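Local coordinates for protein meta cleavage compound hydrolase (Janthinobacterium, PDB 1J1I) that hydrolyses a carbon-carbon bond of the ring-opened meta-cleavage product in bacterial carbazole degradation, probably yielding anthranilate, at residues Y16-V21 against E27-E32; Y86-R91 against G209-D214. All coordinates share one frame; numbering follows the deposited sequence.

Both contacts belong to one alpha/beta hydrolase subunit, but they serve different parts of it. Interaction 1 (16-21 with 27-32) pairs the first two strands at one border of the central sheet, away from the probable catalytic residues. Interaction 2 (86-91 with 209-214) ties the start of helix 88-101 to the loop after helix 192-208, much nearer the probable active site. The side chain of Leu211 is about 7 Å from that of Ser114 and about 9 Å from that of His261, both probably catalytic. The centres of the two interactions lie 25 Å apart and their nearest atoms about 9 Å. Helix 88-101 connects them: Gln88 and Arg91 sit at its start, while Phe98 packs against Val21 and Tyr30.

Interaction 1 of 2, residues Y16-V21 against E27-E32; sequences YVERFV and ETRYLE. Unlike the reference sequence in segment 16-21: Tyr16 (reference Phe).
Arg29 and Glu18 form a salt bridge on one face of an antiparallel beta hairpin. The hairpin, strands 17-23 and 26-33, borders the central sheet of the alpha/beta hydrolase fold. Three hydrogen-bonded pairs, Val17-Glu32, Arg19-Tyr30 and Val21-Thr28, hold the strands together.

Arg29 can be followed outward. Its CB lies 3.5 Å from Phe20 CE2. Its CG sits over the face of the Phe20 ring, 4.2 Å from the centroid, a CH-pi contact. CG is placed there by standing anti to the backbone N (chi1 175°); a bend at chi2 then brings CD within 3.8 Å of Glu18 OE2. NE gives a 2.8 Å hydrogen bond to Glu18 OE2, tilted from the guanidinium plane and meeting the oxygen on its anti side. NH2 adds a weak bond to the same oxygen. NH1 forms salt bridges with Asp72 and Glu50. Lys78 NZ also forms a salt bridge with Glu18 OE2, which is therefore shared by two cations.

On the other face, Arg19 CB rests over the Tyr30 ring, 3.6 Å from its centroid. Val21 CG1 touches Tyr30 CE1 at 3.9 Å. A water bridges Tyr30 OH and Phe20 O.

Glu18, Asp72 and Glu50 probably offset the cost of burying the Arg29 charge. With Lys78, they form a charge network joining the hairpin to Asp72, just past strand 67-71.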
loop_
_atom_site.group_PDB
_atom_site.type_symbol
_atom_site.label_atom_id
_atom_site.label_comp_id
_atom_site.label_asym_id
_atom_site.label_seq_id
_atom_site.Cartn_x
_atom_site.Cartn_y
_atom_site.Cartn_z
ATOM N N TYR A 16 21.513 16.559 -4.857
ATOM C CA TYR A 16 20.627 17.622 -4.402
ATOM C C TYR A 16 21.487 18.767 -3.900
ATOM O O TYR A 16 22.661 18.572 -3.582
ATOM C CB TYR A 16 19.719 17.108 -3.278
ATOM C CG TYR A 16 20.454 16.335 -2.205
ATOM C CD1 TYR A 16 21.231 16.989 -1.249
ATOM C CD2 TYR A 16 20.390 14.942 -2.163
ATOM C CE1 TYR A 16 21.930 16.272 -0.278
ATOM C CE2 TYR A 16 21.083 14.217 -1.199
ATOM C CZ TYR A 16 21.850 14.886 -0.260
ATOM O OH TYR A 16 22.533 14.171 0.696
ATOM N N VAL A 17 20.910 19.961 -3.831
ATOM C CA VAL A 17 21.652 21.122 -3.361
ATOM C C VAL A 17 21.048 21.666 -2.072
ATOM O O VAL A 17 19.842 21.555 -1.847
ATOM C CB VAL A 17 21.659 22.243 -4.419
ATOM C CG1 VAL A 17 22.535 23.389 -3.945
ATOM C CG2 VAL A 17 22.164 21.701 -5.751
ATOM N N GLU A 18 21.891 22.249 -1.227
ATOM C CA GLU A 18 21.441 22.808 0.040
ATOM C C GLU A 18 21.112 24.285 -0.142
ATOM O O GLU A 18 21.884 25.035 -0.745
ATOM C CB GLU A 18 22.520 22.635 1.105
ATOM C CG GLU A 18 22.113 23.130 2.476
ATOM C CD GLU A 18 23.245 23.035 3.462
ATOM O OE1 GLU A 18 24.260 23.735 3.266
ATOM O OE2 GLU A 18 23.128 22.256 4.428
ATOM N N ARG A 19 19.967 24.695 0.392
ATOM C CA ARG A 19 19.497 26.073 0.269
ATOM C C ARG A 19 18.961 26.585 1.602
ATOM O O ARG A 19 18.678 25.804 2.511
ATOM C CB ARG A 19 18.367 26.133 -0.762
ATOM C CG ARG A 19 18.657 26.890 -2.046
ATOM C CD ARG A 19 19.582 26.141 -2.981
ATOM N NE ARG A 19 19.373 26.573 -4.362
ATOM C CZ ARG A 19 20.188 26.292 -5.375
ATOM N NH1 ARG A 19 21.285 25.580 -5.173
ATOM N NH2 ARG A 19 19.900 26.720 -6.596
ATOM N N PHE A 20 18.811 27.903 1.706
ATOM C CA PHE A 20 18.281 28.520 2.914
ATOM C C PHE A 20 17.252 29.574 2.526
ATOM O O PHE A 20 17.375 30.221 1.485
ATOM C CB PHE A 20 19.399 29.168 3.736
ATOM C CG PHE A 20 20.382 28.184 4.311
ATOM C CD1 PHE A 20 21.391 27.639 3.524
ATOM C CD2 PHE A 20 20.295 27.804 5.644
ATOM C CE1 PHE A 20 22.305 26.728 4.059
ATOM C CE2 PHE A 20 21.201 26.895 6.191
ATOM C CZ PHE A 20 22.207 26.355 5.398
ATOM N N VAL A 21 16.233 29.743 3.360
ATOM C CA VAL A 21 15.189 30.720 3.092
ATOM C C VAL A 21 14.640 31.269 4.405
ATOM O O VAL A 21 14.636 30.579 5.419
ATOM C CB VAL A 21 14.025 30.078 2.284
ATOM C CG1 VAL A 21 13.332 29.001 3.117
ATOM C CG2 VAL A 21 13.027 31.144 1.855
ATOM N N GLU A 27 15.080 31.453 9.744
ATOM C CA GLU A 27 15.913 31.003 8.630
ATOM C C GLU A 27 15.757 29.491 8.606
ATOM O O GLU A 27 15.867 28.837 9.643
ATOM C CB GLU A 27 17.395 31.349 8.839
ATOM C CG GLU A 27 17.933 32.532 8.022
ATOM C CD GLU A 27 17.278 32.689 6.653
ATOM O OE1 GLU A 27 16.257 33.389 6.584
ATOM O OE2 GLU A 27 17.775 32.116 5.657
ATOM N N THR A 28 15.521 28.940 7.421
ATOM C CA THR A 28 15.292 27.509 7.287
ATOM C C THR A 28 16.170 26.871 6.224
ATOM O O THR A 28 16.356 27.426 5.142
ATOM C CB THR A 28 13.810 27.250 6.942
ATOM O OG1 THR A 28 12.983 27.939 7.888
ATOM C CG2 THR A 28 13.490 25.761 6.986
ATOM N N ARG A 29 16.709 25.702 6.545
ATOM C CA ARG A 29 17.566 24.970 5.626
ATOM C C ARG A 29 16.799 23.842 4.959
ATOM O O ARG A 29 16.048 23.117 5.614
ATOM C CB ARG A 29 18.761 24.378 6.379
ATOM C CG ARG A 29 19.668 23.490 5.532
ATOM C CD ARG A 29 19.632 22.052 6.022
ATOM N NE ARG A 29 20.718 21.258 5.456
ATOM C CZ ARG A 29 21.078 20.061 5.905
ATOM N NH1 ARG A 29 20.437 19.511 6.928
ATOM N NH2 ARG A 29 22.092 19.419 5.339
ATOM N N TYR A 30 16.985 23.699 3.652
ATOM C CA TYR A 30 16.336 22.624 2.926
ATOM C C TYR A 30 17.243 22.058 1.847
ATOM O O TYR A 30 18.236 22.677 1.463
ATOM C CB TYR A 30 15.007 23.084 2.302
ATOM C CG TYR A 30 15.086 24.196 1.272
ATOM C CD1 TYR A 30 15.214 25.532 1.661
ATOM C CD2 TYR A 30 14.958 23.919 -0.092
ATOM C CE1 TYR A 30 15.204 26.569 0.714
ATOM C CE2 TYR A 30 14.950 24.943 -1.044
ATOM C CZ TYR A 30 15.070 26.266 -0.631
ATOM O OH TYR A 30 15.035 27.280 -1.566
ATOM N N LEU A 31 16.900 20.862 1.388
ATOM C CA LEU A 31 17.631 20.183 0.331
ATOM C C LEU A 31 16.690 20.177 -0.866
ATOM O O LEU A 31 15.493 19.933 -0.715
ATOM C CB LEU A 31 17.951 18.745 0.748
ATOM C CG LEU A 31 19.207 18.426 1.565
ATOM C CD1 LEU A 31 19.565 19.552 2.507
ATOM C CD2 LEU A 31 18.975 17.125 2.312
ATOM N N GLU A 32 17.217 20.449 -2.052
ATOM C CA GLU A 32 16.374 20.470 -3.238
ATOM C C GLU A 32 16.961 19.702 -4.412
ATOM O O GLU A 32 18.174 19.704 -4.632
ATOM C CB GLU A 32 16.084 21.913 -3.651
ATOM C CG GLU A 32 15.413 22.036 -5.006
ATOM C CD GLU A 32 14.956 23.448 -5.300
ATOM O OE1 GLU A 32 15.572 24.395 -4.767
ATOM O OE2 GLU A 32 13.991 23.609 -6.073
HETATM O O HOH W 1 16.257 29.678 -0.986
#

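Interaction 2 of 2, residues Y86-R91 against G209-D214; sequences YTQDRR and GGLFYD
Gln88 meets Leu211 and Tyr213 where the first turn of a helix in the alpha/beta hydrolase fold faces the loop between helices 192-208 and 215-218. The polar link across the contact is one hydrogen bond, from Gln88 NE2 to Tyr213 OH at 3.0 Å. It is bent, with an angle of 132° at the hydrogen, and Tyr213 OH lies tilted from the amide plane. The amide and ring planes stand steeply to each other, 74° apart. Both ends have further partners on helix 114-126: Gln88 NE2 also bonds Thr119 OG1, and Tyr213 OH bonds Ala118 O.

The remaining contacts are van der Waals and few. Leu211 CD2 approaches Gln88 OE1 at 3.9 Å, its side chain crossing that of Gln88 at about a right angle. Gln88 CG comes within 3.5 Å of Tyr213 OH. Leu211 also packs on Ala118 and on Met115, the residue after Ser114, the probable nucleophile.

Within the helix start, Thr87 is the N-cap and its OG1 accepts from Arg90 N. In Gln88 a bend at chi2 (52°) swings the amide carbon round, and the last torsion puts OE1 on the Arg91 side and NE2 on the Tyr213 side. An alanine in place of Gln88 would remove the amide and is likely to leave the Arg91 guanidinium freer to turn and Tyr213 OH without this donor.

Arg91 grips the amide side-on: NE and NH2 each lie 2.9 Å from Gln88 OE1, which sits nearly in the guanidinium plane.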
loop_
_atom_site.group_PDB
_atom_site.type_symbol
_atom_site.label_atom_id
_atom_site.label_comp_id
_atom_site.label_asym_id
_atom_site.label_seq_id
_atom_site.Cartn_x
_atom_site.Cartn_y
_atom_site.Cartn_z
ATOM N N TYR A 86 9.310 25.581 22.321
ATOM C CA TYR A 86 9.152 24.691 21.179
ATOM C C TYR A 86 7.914 23.817 21.319
ATOM O O TYR A 86 7.983 22.706 21.839
ATOM C CB TYR A 86 10.407 23.824 21.021
ATOM C CG TYR A 86 11.611 24.585 20.505
ATOM C CD1 TYR A 86 11.966 24.537 19.155
ATOM C CD2 TYR A 86 12.384 25.375 21.358
ATOM C CE1 TYR A 86 13.062 25.254 18.666
ATOM C CE2 TYR A 86 13.481 26.102 20.878
ATOM C CZ TYR A 86 13.812 26.036 19.533
ATOM O OH TYR A 86 14.880 26.762 19.048
ATOM N N THR A 87 6.781 24.335 20.853
ATOM C CA THR A 87 5.514 23.608 20.913
ATOM C C THR A 87 5.193 23.012 19.545
ATOM O O THR A 87 5.780 23.407 18.538
ATOM C CB THR A 87 4.358 24.544 21.297
ATOM O OG1 THR A 87 4.117 25.466 20.225
ATOM C CG2 THR A 87 4.701 25.327 22.560
ATOM N N GLN A 88 4.263 22.062 19.509
ATOM C CA GLN A 88 3.872 21.454 18.241
ATOM C C GLN A 88 3.239 22.551 17.392
ATOM O O GLN A 88 3.395 22.585 16.175
ATOM C CB GLN A 88 2.878 20.315 18.486
ATOM C CG GLN A 88 2.382 19.616 17.221
ATOM C CD GLN A 88 3.508 19.147 16.317
ATOM O OE1 GLN A 88 4.621 18.876 16.772
ATOM N NE2 GLN A 88 3.217 19.032 15.028
ATOM N N ASP A 89 2.544 23.470 18.053
ATOM C CA ASP A 89 1.905 24.582 17.366
ATOM C C ASP A 89 2.957 25.404 16.613
ATOM O O ASP A 89 2.728 25.843 15.483
ATOM C CB ASP A 89 1.187 25.465 18.383
ATOM C CG ASP A 89 0.297 24.668 19.320
ATOM O OD1 ASP A 89 0.796 23.719 19.984
ATOM O OD2 ASP A 89 -0.906 24.997 19.395
ATOM N N ARG A 90 4.112 25.594 17.242
ATOM C CA ARG A 90 5.199 26.367 16.647
ATOM C C ARG A 90 5.798 25.667 15.422
ATOM O O ARG A 90 6.151 26.321 14.439
ATOM C CB ARG A 90 6.282 26.629 17.699
ATOM C CG ARG A 90 7.100 27.883 17.460
ATOM C CD ARG A 90 6.204 29.101 17.264
ATOM N NE ARG A 90 6.962 30.347 17.288
ATOM C CZ ARG A 90 7.470 30.886 18.393
ATOM N NH1 ARG A 90 7.296 30.287 19.566
ATOM N NH2 ARG A 90 8.151 32.020 18.326
ATOM N N ARG A 91 5.915 24.341 15.471
ATOM C CA ARG A 91 6.446 23.605 14.326
ATOM C C ARG A 91 5.457 23.660 13.161
ATOM O O ARG A 91 5.856 23.758 11.998
ATOM C CB ARG A 91 6.733 22.144 14.692
ATOM C CG ARG A 91 8.057 21.912 15.418
ATOM C CD ARG A 91 8.283 20.421 15.687
ATOM N NE ARG A 91 7.350 19.910 16.688
ATOM C CZ ARG A 91 7.505 20.059 18.001
ATOM N NH1 ARG A 91 8.564 20.700 18.477
ATOM N NH2 ARG A 91 6.593 19.582 18.838
ATOM N N GLY A 209 2.725 14.883 27.975
ATOM C CA GLY A 209 2.448 13.464 28.082
ATOM C C GLY A 209 2.633 12.789 26.735
ATOM O O GLY A 209 2.143 11.682 26.500
ATOM N N GLY A 210 3.348 13.467 25.841
ATOM C CA GLY A 210 3.591 12.923 24.517
ATOM C C GLY A 210 3.167 13.885 23.423
ATOM O O GLY A 210 2.555 14.922 23.696
ATOM N N LEU A 211 3.498 13.541 22.181
ATOM C CA LEU A 211 3.156 14.361 21.021
ATOM C C LEU A 211 1.940 13.713 20.374
ATOM O O LEU A 211 2.061 12.694 19.697
ATOM C CB LEU A 211 4.324 14.372 20.030
ATOM C CG LEU A 211 4.400 15.460 18.952
ATOM C CD1 LEU A 211 5.494 15.075 17.964
ATOM C CD2 LEU A 211 3.074 15.620 18.233
ATOM N N PHE A 212 0.765 14.298 20.565
ATOM C CA PHE A 212 -0.437 13.700 20.005
ATOM C C PHE A 212 -1.545 14.707 19.721
ATOM O O PHE A 212 -1.481 15.862 20.129
ATOM C CB PHE A 212 -0.970 12.647 20.981
ATOM C CG PHE A 212 -1.439 13.229 22.284
ATOM C CD1 PHE A 212 -2.693 13.828 22.384
ATOM C CD2 PHE A 212 -0.608 13.231 23.400
ATOM C CE1 PHE A 212 -3.112 14.423 23.573
ATOM C CE2 PHE A 212 -1.017 13.823 24.596
ATOM C CZ PHE A 212 -2.273 14.421 24.681
ATOM N N TYR A 213 -2.565 14.229 19.020
ATOM C CA TYR A 213 -3.738 15.019 18.688
ATOM C C TYR A 213 -4.923 14.167 19.103
ATOM O O TYR A 213 -4.813 12.943 19.204
ATOM C CB TYR A 213 -3.836 15.265 17.183
ATOM C CG TYR A 213 -2.690 16.036 16.579
ATOM C CD1 TYR A 213 -1.949 15.497 15.528
ATOM C CD2 TYR A 213 -2.366 17.318 17.027
ATOM C CE1 TYR A 213 -0.917 16.212 14.930
ATOM C CE2 TYR A 213 -1.333 18.044 16.433
ATOM C CZ TYR A 213 -0.616 17.483 15.383
ATOM O OH TYR A 213 0.389 18.192 14.771
ATOM N N ASP A 214 -6.056 14.805 19.358
ATOM C CA ASP A 214 -7.236 14.046 19.714
ATOM C C ASP A 214 -7.679 13.377 18.417
ATOM O O ASP A 214 -7.471 13.919 17.331
ATOM C CB ASP A 214 -8.355 14.964 20.191
ATOM C CG ASP A 214 -9.527 14.193 20.752
ATOM O OD1 ASP A 214 -9.517 13.914 21.969
ATOM O OD2 ASP A 214 -10.446 13.846 19.977
#